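1-deoxy-D-xylulose 5-phosphate reductoisomerase (Zymomonas mobilis, PDB 1R0K) catalyses the NADPH-dependent rearrangement and reduction of 1-deoxy-D-xylulose 5-phosphate to 2-C-methyl-D-erythritol 4-phosphate, a divalent-metal-requiring early step of isoprenoid biosynthesis. Local coordinates at residues B[33-46]-B[54-68]. Sequence-based numbering, arbitrary orientation.
With ACT (acetate ion), chain F.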
ATOM      1  N   VAL B  33      -1.697 -31.833  -3.925  1.00 17.15           N
ATOM      2  CA  VAL B  33      -3.132 -31.774  -3.713  1.00 17.44           C
ATOM      3  C   VAL B  33      -3.675 -32.947  -2.910  1.00 18.32           C
ATOM      4  O   VAL B  33      -3.506 -34.104  -3.290  1.00 17.91           O
ATOM      5  CB  VAL B  33      -3.877 -31.716  -5.052  1.00 17.88           C
ATOM      6  CG1 VAL B  33      -5.376 -31.668  -4.814  1.00 15.85           C
ATOM      7  CG2 VAL B  33      -3.427 -30.494  -5.834  1.00 18.21           C
ATOM      8  N   ILE B  34      -4.329 -32.637  -1.796  1.00 15.99           N
ATOM      9  CA  ILE B  34      -4.922 -33.661  -0.956  1.00 16.88           C
ATOM     10  C   ILE B  34      -6.347 -33.906  -1.439  1.00 16.28           C
ATOM     11  O   ILE B  34      -6.622 -34.898  -2.109  1.00 16.72           O
ATOM     12  CB  ILE B  34      -4.954 -33.228   0.530  1.00 18.49           C
ATOM     13  CG1 ILE B  34      -3.533 -32.952   1.026  1.00 20.27           C
ATOM     14  CG2 ILE B  34      -5.593 -34.323   1.381  1.00 19.52           C
ATOM     15  CD1 ILE B  34      -2.601 -34.143   0.932  1.00 23.60           C
ATOM     16  N   ALA B  35      -7.254 -32.994  -1.115  1.00 14.92           N
ATOM     17  CA  ALA B  35      -8.636 -33.154  -1.537  1.00 14.45           C
ATOM     18  C   ALA B  35      -9.152 -31.996  -2.371  1.00 14.28           C
ATOM     19  O   ALA B  35      -8.722 -30.853  -2.218  1.00 13.58           O
ATOM     20  CB  ALA B  35      -9.532 -33.345  -0.325  1.00 13.62           C
ATOM     21  N   LEU B  36     -10.068 -32.315  -3.276  1.00 14.63           N
ATOM     22  CA  LEU B  36     -10.721 -31.320  -4.110  1.00 13.65           C
ATOM     23  C   LEU B  36     -12.196 -31.645  -3.969  1.00 14.39           C
ATOM     24  O   LEU B  36     -12.568 -32.815  -3.925  1.00 15.03           O
ATOM     25  CB  LEU B  36     -10.310 -31.458  -5.578  1.00 14.20           C
ATOM     26  CG  LEU B  36      -8.855 -31.199  -5.970  1.00 14.50           C
ATOM     27  CD1 LEU B  36      -8.754 -31.254  -7.491  1.00 14.23           C
ATOM     28  CD2 LEU B  36      -8.388 -29.835  -5.452  1.00 11.50           C
ATOM     29  N   THR B  37     -13.041 -30.627  -3.876  1.00 14.37           N
ATOM     30  CA  THR B  37     -14.466 -30.885  -3.756  1.00 15.16           C
ATOM     31  C   THR B  37     -15.225 -29.998  -4.720  1.00 17.25           C
ATOM     32  O   THR B  37     -14.729 -28.956  -5.142  1.00 16.07           O
ATOM     33  CB  THR B  37     -14.991 -30.593  -2.340  1.00 15.91           C
ATOM     34  OG1 THR B  37     -15.180 -29.181  -2.179  1.00 13.94           O
ATOM     35  CG2 THR B  37     -14.012 -31.102  -1.294  1.00 13.27           C
ATOM     36  N   ALA B  38     -16.429 -30.429  -5.073  1.00 18.40           N
ATOM     37  CA  ALA B  38     -17.285 -29.665  -5.965  1.00 19.74           C
ATOM     38  C   ALA B  38     -18.713 -29.869  -5.480  1.00 21.60           C
ATOM     39  O   ALA B  38     -18.950 -30.639  -4.550  1.00 19.99           O
ATOM     40  CB  ALA B  38     -17.129 -30.153  -7.401  1.00 18.72           C
ATOM     41  N   ASN B  39     -19.659 -29.173  -6.097  1.00 24.45           N
ATOM     42  CA  ASN B  39     -21.056 -29.294  -5.708  1.00 27.19           C
ATOM     43  C   ASN B  39     -21.795 -30.251  -6.639  1.00 28.37           C
ATOM     44  O   ASN B  39     -22.285 -31.291  -6.204  1.00 28.44           O
ATOM     45  CB  ASN B  39     -21.725 -27.918  -5.729  1.00 27.80           C
ATOM     46  CG  ASN B  39     -23.148 -27.955  -5.206  1.00 30.71           C
ATOM     47  OD1 ASN B  39     -23.401 -28.436  -4.102  1.00 30.64           O
ATOM     48  ND2 ASN B  39     -24.084 -27.440  -5.996  1.00 31.78           N
ATOM     49  N   ARG B  40     -21.862 -29.903  -7.922  1.00 28.10           N
ATOM     50  CA  ARG B  40     -22.549 -30.743  -8.896  1.00 27.82           C
ATOM     51  C   ARG B  40     -21.758 -31.016 -10.176  1.00 28.03           C
ATOM     52  O   ARG B  40     -22.154 -31.866 -10.969  1.00 28.36           O
ATOM     53  CB  ARG B  40     -23.907 -30.126  -9.263  1.00 28.21           C
ATOM     54  CG  ARG B  40     -24.943 -30.163  -8.142  1.00 28.66           C
ATOM     55  CD  ARG B  40     -26.249 -29.516  -8.582  1.00 30.86           C
ATOM     56  NE  ARG B  40     -26.833 -30.168  -9.757  1.00 29.96           N
ATOM     57  CZ  ARG B  40     -27.407 -31.368  -9.744  1.00 28.18           C
ATOM     58  NH1 ARG B  40     -27.482 -32.062  -8.617  1.00 27.95           N
ATOM     59  NH2 ARG B  40     -27.910 -31.874 -10.862  1.00 26.66           N
ATOM     60  N   ASN B  41     -20.646 -30.314 -10.380  1.00 27.51           N
ATOM     61  CA  ASN B  41     -19.852 -30.510 -11.593  1.00 28.22           C
ATOM     62  C   ASN B  41     -18.843 -31.645 -11.474  1.00 27.89           C
ATOM     63  O   ASN B  41     -17.646 -31.420 -11.286  1.00 25.45           O
ATOM     64  CB  ASN B  41     -19.113 -29.224 -11.970  1.00 31.06           C
ATOM     65  CG  ASN B  41     -18.541 -29.272 -13.381  1.00 33.61           C
ATOM     66  OD1 ASN B  41     -17.934 -30.266 -13.788  1.00 34.31           O
ATOM     67  ND2 ASN B  41     -18.731 -28.194 -14.130  1.00 37.32           N
ATOM     68  N   VAL B  42     -19.338 -32.871 -11.604  1.00 27.89           N
ATOM     69  CA  VAL B  42     -18.504 -34.061 -11.514  1.00 27.78           C
ATOM     70  C   VAL B  42     -17.382 -34.057 -12.552  1.00 27.23           C
ATOM     71  O   VAL B  42     -16.228 -34.354 -12.235  1.00 26.83           O
ATOM     72  CB  VAL B  42     -19.357 -35.336 -11.709  1.00 27.27           C
ATOM     73  CG1 VAL B  42     -18.477 -36.569 -11.644  1.00 27.73           C
ATOM     74  CG2 VAL B  42     -20.444 -35.397 -10.651  1.00 27.73           C
ATOM     75  N   LYS B  43     -17.725 -33.723 -13.791  1.00 27.65           N
ATOM     76  CA  LYS B  43     -16.751 -33.700 -14.878  1.00 28.23           C
ATOM     77  C   LYS B  43     -15.524 -32.864 -14.540  1.00 26.34           C
ATOM     78  O   LYS B  43     -14.391 -33.346 -14.587  1.00 25.27           O
ATOM     79  CB  LYS B  43     -17.402 -33.158 -16.156  1.00 29.44           C
ATOM     80  CG  LYS B  43     -16.439 -33.006 -17.329  1.00 33.35           C
ATOM     81  CD  LYS B  43     -15.773 -34.328 -17.690  1.00 34.77           C
ATOM     82  CE  LYS B  43     -14.796 -34.162 -18.847  1.00 36.43           C
ATOM     83  NZ  LYS B  43     -15.455 -33.648 -20.080  1.00 36.64           N
ATOM     84  N   ASP B  44     -15.763 -31.603 -14.208  1.00 26.10           N
ATOM     85  CA  ASP B  44     -14.694 -30.683 -13.864  1.00 26.51           C
ATOM     86  C   ASP B  44     -13.917 -31.179 -12.646  1.00 24.98           C
ATOM     87  O   ASP B  44     -12.685 -31.170 -12.645  1.00 25.37           O
ATOM     88  CB  ASP B  44     -15.289 -29.299 -13.604  1.00 29.85           C
ATOM     89  CG  ASP B  44     -14.248 -28.273 -13.217  1.00 35.00           C
ATOM     90  OD1 ASP B  44     -13.035 -28.549 -13.358  1.00 37.57           O
ATOM     91  OD2 ASP B  44     -14.652 -27.176 -12.778  1.00 39.22           O
ATOM     92  N   LEU B  45     -14.636 -31.625 -11.617  1.00 22.91           N
ATOM     93  CA  LEU B  45     -13.994 -32.124 -10.407  1.00 20.65           C
ATOM     94  C   LEU B  45     -13.037 -33.268 -10.714  1.00 20.94           C
ATOM     95  O   LEU B  45     -11.869 -33.225 -10.335  1.00 19.50           O
ATOM     96  CB  LEU B  45     -15.040 -32.614  -9.402  1.00 19.01           C
ATOM     97  CG  LEU B  45     -14.479 -33.224  -8.108  1.00 19.35           C
ATOM     98  CD1 LEU B  45     -13.658 -32.179  -7.343  1.00 16.56           C
ATOM     99  CD2 LEU B  45     -15.627 -33.742  -7.245  1.00 19.00           C
ATOM    100  N   ALA B  46     -13.546 -34.287 -11.400  1.00 22.30           N
ATOM    101  CA  ALA B  46     -12.761 -35.465 -11.749  1.00 22.95           C
ATOM    102  C   ALA B  46     -11.511 -35.150 -12.559  1.00 22.63           C
ATOM    103  O   ALA B  46     -10.430 -35.649 -12.253  1.00 24.08           O
ATOM    104  CB  ALA B  46     -13.633 -36.464 -12.503  1.00 24.03           C
ATOM    105  N   ALA B  54      -4.794 -35.848  -7.152  1.00 24.14           N
ATOM    106  CA  ALA B  54      -5.378 -35.619  -5.836  1.00 24.92           C
ATOM    107  C   ALA B  54      -5.635 -36.945  -5.138  1.00 24.93           C
ATOM    108  O   ALA B  54      -5.876 -37.962  -5.788  1.00 24.62           O
ATOM    109  CB  ALA B  54      -6.680 -34.835  -5.969  1.00 23.29           C
ATOM    110  N   LYS B  55      -5.584 -36.932  -3.810  1.00 24.81           N
ATOM    111  CA  LYS B  55      -5.814 -38.145  -3.042  1.00 24.61           C
ATOM    112  C   LYS B  55      -7.300 -38.460  -2.962  1.00 22.16           C
ATOM    113  O   LYS B  55      -7.697 -39.621  -2.914  1.00 23.20           O
ATOM    114  CB  LYS B  55      -5.238 -38.002  -1.632  1.00 27.57           C
ATOM    115  CG  LYS B  55      -5.430 -39.242  -0.774  1.00 32.33           C
ATOM    116  CD  LYS B  55      -4.829 -39.072   0.608  1.00 37.01           C
ATOM    117  CE  LYS B  55      -5.098 -40.297   1.471  1.00 38.47           C
ATOM    118  NZ  LYS B  55      -4.550 -40.139   2.847  1.00 41.55           N
ATOM    119  N   ARG B  56      -8.127 -37.425  -2.964  1.00 20.15           N
ATOM    120  CA  ARG B  56      -9.564 -37.635  -2.878  1.00 18.74           C
ATOM    121  C   ARG B  56     -10.349 -36.517  -3.542  1.00 17.39           C
ATOM    122  O   ARG B  56      -9.927 -35.364  -3.533  1.00 17.27           O
ATOM    123  CB  ARG B  56      -9.977 -37.744  -1.408  1.00 19.74           C
ATOM    124  CG  ARG B  56     -11.462 -37.997  -1.192  1.00 19.47           C
ATOM    125  CD  ARG B  56     -11.780 -38.074   0.291  1.00 20.09           C
ATOM    126  NE  ARG B  56     -10.945 -39.059   0.969  1.00 17.94           N
ATOM    127  CZ  ARG B  56     -10.961 -39.279   2.279  1.00 20.53           C
ATOM    128  NH1 ARG B  56     -11.776 -38.583   3.062  1.00 17.80           N
ATOM    129  NH2 ARG B  56     -10.150 -40.188   2.807  1.00 20.82           N
ATOM    130  N   ALA B  57     -11.490 -36.876  -4.120  1.00 16.90           N
ATOM    131  CA  ALA B  57     -12.377 -35.921  -4.771  1.00 16.75           C
ATOM    132  C   ALA B  57     -13.758 -36.120  -4.165  1.00 18.93           C
ATOM    133  O   ALA B  57     -14.252 -37.244  -4.076  1.00 17.63           O
ATOM    134  CB  ALA B  57     -12.420 -36.172  -6.271  1.00 19.65           C
ATOM    135  N   VAL B  58     -14.388 -35.031  -3.746  1.00 18.90           N
ATOM    136  CA  VAL B  58     -15.702 -35.138  -3.138  1.00 17.56           C
ATOM    137  C   VAL B  58     -16.749 -34.329  -3.871  1.00 19.22           C
ATOM    138  O   VAL B  58     -16.567 -33.138  -4.123  1.00 18.09           O
ATOM    139  CB  VAL B  58     -15.673 -34.673  -1.669  1.00 16.35           C
ATOM    140  CG1 VAL B  58     -17.011 -34.961  -1.003  1.00 17.78           C
ATOM    141  CG2 VAL B  58     -14.552 -35.367  -0.921  1.00 17.06           C
ATOM    142  N   ILE B  59     -17.844 -34.987  -4.230  1.00 19.62           N
ATOM    143  CA  ILE B  59     -18.939 -34.302  -4.891  1.00 20.46           C
ATOM    144  C   ILE B  59     -19.993 -34.115  -3.795  1.00 21.23           C
ATOM    145  O   ILE B  59     -20.423 -35.075  -3.161  1.00 22.14           O
ATOM    146  CB  ILE B  59     -19.488 -35.135  -6.080  1.00 20.71           C
ATOM    147  CG1 ILE B  59     -20.456 -34.283  -6.904  1.00 19.20           C
ATOM    148  CG2 ILE B  59     -20.149 -36.414  -5.581  1.00 20.80           C
ATOM    149  CD1 ILE B  59     -19.792 -33.113  -7.590  1.00 17.97           C
ATOM    150  N   ALA B  60     -20.377 -32.867  -3.553  1.00 21.58           N
ATOM    151  CA  ALA B  60     -21.344 -32.543  -2.510  1.00 22.93           C
ATOM    152  C   ALA B  60     -22.678 -33.268  -2.638  1.00 24.51           C
ATOM    153  O   ALA B  60     -23.222 -33.768  -1.655  1.00 23.40           O
ATOM    154  CB  ALA B  60     -21.576 -31.036  -2.476  1.00 20.77           C
ATOM    155  N   ASP B  61     -23.203 -33.313  -3.854  1.00 26.01           N
ATOM    156  CA  ASP B  61     -24.482 -33.953  -4.113  1.00 28.15           C
ATOM    157  C   ASP B  61     -24.372 -35.478  -4.051  1.00 27.35           C
ATOM    158  O   ASP B  61     -23.742 -36.098  -4.908  1.00 26.71           O
ATOM    159  CB  ASP B  61     -24.988 -33.518  -5.489  1.00 31.80           C
ATOM    160  CG  ASP B  61     -26.465 -33.755  -5.664  1.00 35.99           C
ATOM    161  OD1 ASP B  61     -26.896 -34.917  -5.508  1.00 37.65           O
ATOM    162  OD2 ASP B  61     -27.193 -32.779  -5.954  1.00 37.88           O
ATOM    163  N   PRO B  62     -24.991 -36.105  -3.036  1.00 27.47           N
ATOM    164  CA  PRO B  62     -24.927 -37.565  -2.907  1.00 27.48           C
ATOM    165  C   PRO B  62     -25.450 -38.269  -4.151  1.00 27.28           C
ATOM    166  O   PRO B  62     -25.002 -39.361  -4.494  1.00 27.80           O
ATOM    167  CB  PRO B  62     -25.801 -37.843  -1.684  1.00 27.42           C
ATOM    168  CG  PRO B  62     -25.658 -36.599  -0.875  1.00 28.36           C
ATOM    169  CD  PRO B  62     -25.761 -35.519  -1.928  1.00 26.80           C
ATOM    170  N   SER B  63     -26.400 -37.629  -4.824  1.00 28.32           N
ATOM    171  CA  SER B  63     -27.016 -38.182  -6.027  1.00 28.91           C
ATOM    172  C   SER B  63     -26.013 -38.377  -7.158  1.00 28.56           C
ATOM    173  O   SER B  63     -26.256 -39.146  -8.086  1.00 28.25           O
ATOM    174  CB  SER B  63     -28.136 -37.255  -6.513  1.00 31.17           C
ATOM    175  OG  SER B  63     -28.981 -36.852  -5.445  1.00 33.74           O
ATOM    176  N   LEU B  64     -24.884 -37.683  -7.081  1.00 27.93           N
ATOM    177  CA  LEU B  64     -23.877 -37.774  -8.130  1.00 28.55           C
ATOM    178  C   LEU B  64     -22.683 -38.659  -7.788  1.00 28.42           C
ATOM    179  O   LEU B  64     -21.721 -38.717  -8.551  1.00 27.34           O
ATOM    180  CB  LEU B  64     -23.379 -36.369  -8.493  1.00 29.31           C
ATOM    181  CG  LEU B  64     -24.441 -35.348  -8.920  1.00 29.28           C
ATOM    182  CD1 LEU B  64     -23.777 -34.012  -9.219  1.00 29.75           C
ATOM    183  CD2 LEU B  64     -25.187 -35.855 -10.148  1.00 28.51           C
ATOM    184  N   TYR B  65     -22.743 -39.356  -6.658  1.00 28.81           N
ATOM    185  CA  TYR B  65     -21.628 -40.209  -6.256  1.00 30.95           C
ATOM    186  C   TYR B  65     -21.206 -41.223  -7.314  1.00 32.36           C
ATOM    187  O   TYR B  65     -20.013 -41.414  -7.548  1.00 32.09           O
ATOM    188  CB  TYR B  65     -21.948 -40.946  -4.955  1.00 31.99           C
ATOM    189  CG  TYR B  65     -20.806 -41.815  -4.472  1.00 34.40           C
ATOM    190  CD1 TYR B  65     -19.556 -41.264  -4.186  1.00 35.27           C
ATOM    191  CD2 TYR B  65     -20.970 -43.189  -4.313  1.00 36.35           C
ATOM    192  CE1 TYR B  65     -18.498 -42.062  -3.752  1.00 36.53           C
ATOM    193  CE2 TYR B  65     -19.916 -43.997  -3.879  1.00 38.15           C
ATOM    194  CZ  TYR B  65     -18.685 -43.426  -3.600  1.00 37.80           C
ATOM    195  OH  TYR B  65     -17.647 -44.223  -3.166  1.00 37.96           O
ATOM    196  N   ASN B  66     -22.176 -41.876  -7.949  1.00 34.29           N
ATOM    197  CA  ASN B  66     -21.872 -42.870  -8.976  1.00 34.87           C
ATOM    198  C   ASN B  66     -21.122 -42.271 -10.157  1.00 33.69           C
ATOM    199  O   ASN B  66     -20.133 -42.838 -10.622  1.00 34.11           O
ATOM    200  CB  ASN B  66     -23.155 -43.545  -9.476  1.00 36.25           C
ATOM    201  CG  ASN B  66     -23.733 -44.517  -8.467  1.00 38.12           C
ATOM    202  OD1 ASN B  66     -23.027 -45.378  -7.946  1.00 39.78           O
ATOM    203  ND2 ASN B  66     -25.026 -44.389  -8.194  1.00 41.19           N
ATOM    204  N   ASP B  67     -21.591 -41.128 -10.644  1.00 34.31           N
ATOM    205  CA  ASP B  67     -20.937 -40.479 -11.772  1.00 34.62           C
ATOM    206  C   ASP B  67     -19.479 -40.188 -11.440  1.00 34.37           C
ATOM    207  O   ASP B  67     -18.593 -40.387 -12.272  1.00 34.36           O
ATOM    208  CB  ASP B  67     -21.657 -39.178 -12.144  1.00 36.41           C
ATOM    209  CG  ASP B  67     -23.094 -39.409 -12.581  1.00 38.02           C
ATOM    210  OD1 ASP B  67     -23.397 -40.513 -13.081  1.00 38.15           O
ATOM    211  OD2 ASP B  67     -23.920 -38.481 -12.439  1.00 38.61           O
ATOM    212  N   LEU B  68     -19.227 -39.731 -10.218  1.00 34.22           N
ATOM    213  CA  LEU B  68     -17.865 -39.417  -9.801  1.00 34.13           C
ATOM    214  C   LEU B  68     -16.969 -40.653  -9.795  1.00 35.55           C
ATOM    215  O   LEU B  68     -15.865 -40.628 -10.340  1.00 35.61           O
ATOM    216  CB  LEU B  68     -17.861 -38.770  -8.408  1.00 33.31           C
ATOM    217  CG  LEU B  68     -16.486 -38.355  -7.865  1.00 31.95           C
ATOM    218  CD1 LEU B  68     -15.785 -37.449  -8.874  1.00 30.77           C
ATOM    219  CD2 LEU B  68     -16.645 -37.641  -6.529  1.00 31.00           C
TER
HETATM  220  C   ACT F1302     -20.384 -26.775  -8.830  1.00 44.93           C
HETATM  221  O   ACT F1302     -19.603 -27.810  -8.673  1.00 45.03           O
HETATM  222  OXT ACT F1302     -21.654 -26.804  -8.928  1.00 46.11           O
HETATM  223  CH3 ACT F1302     -19.830 -25.389  -8.913  1.00 45.02           C
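Parallel strand pairing between residues 33-38 and 56-59, from Ala35 opposite Arg56 to Ala38 opposite Ile59, joins the two strands of a beta-alpha-beta unit in the Rossmann-type NADPH-binding domain; helix 42-51 makes the crossover. From Ile34 O, which takes Arg56 N and, weakly, Lys55 N, the bonds alternate: Leu36 N donates to Arg56 O, Leu36 O accepts from Val58 N (2.9 Å), Ala38 N donates to Val58 O, and Ala38 O takes Ala60 N.

Leu36, Ala38, Ala57 and Ile59 share the sheet face beneath the crossover helix. Leu45 descends onto it, its CG 4.0 Å from Ala57 CB and its CD2 over the Val58 carbonyl. CG1 of Ile59 stands anti to the backbone N (chi1 -170°), and a turn at chi2 (66°) brings CD1 to within 3.4 Å of Asn39 O. There it meets Val42 CG2 at 3.9 Å, the two side chains crossing near a right angle. Val42 divides its branches: CG2 touches Leu64 CB, while CG1 lies against the backbone of helix 65-72, 3.4 Å from Leu68 CA. On the other face Thr37 and Val58 run side by side beneath helix 83-90, and Thr37 OG1 bonds to Gly11 N.

The unit illustrates how a beta-alpha-beta crossover sets a cofactor loop at the strand ends. Here Arg40 NH1 forms a salt bridge with Asp61 OD2 (2.8 Å); OD2 lies at the guanidinium edge, but the N-H...O angle of 121° makes the hydrogen bond weak. Arg40 and Asn41 are predicted NADPH-binding residues. An acetate, probably from the crystallisation liquor, accepts from the backbone N of Asn39, Arg40 and Asn41, and is also hydrogen-bonded to Thr13 OG1, another predicted NADPH-site residue. Apolar packing and regular pairing thus hold a loop whose clustered N-H groups can receive an anion, consistent with a role in cofactor binding.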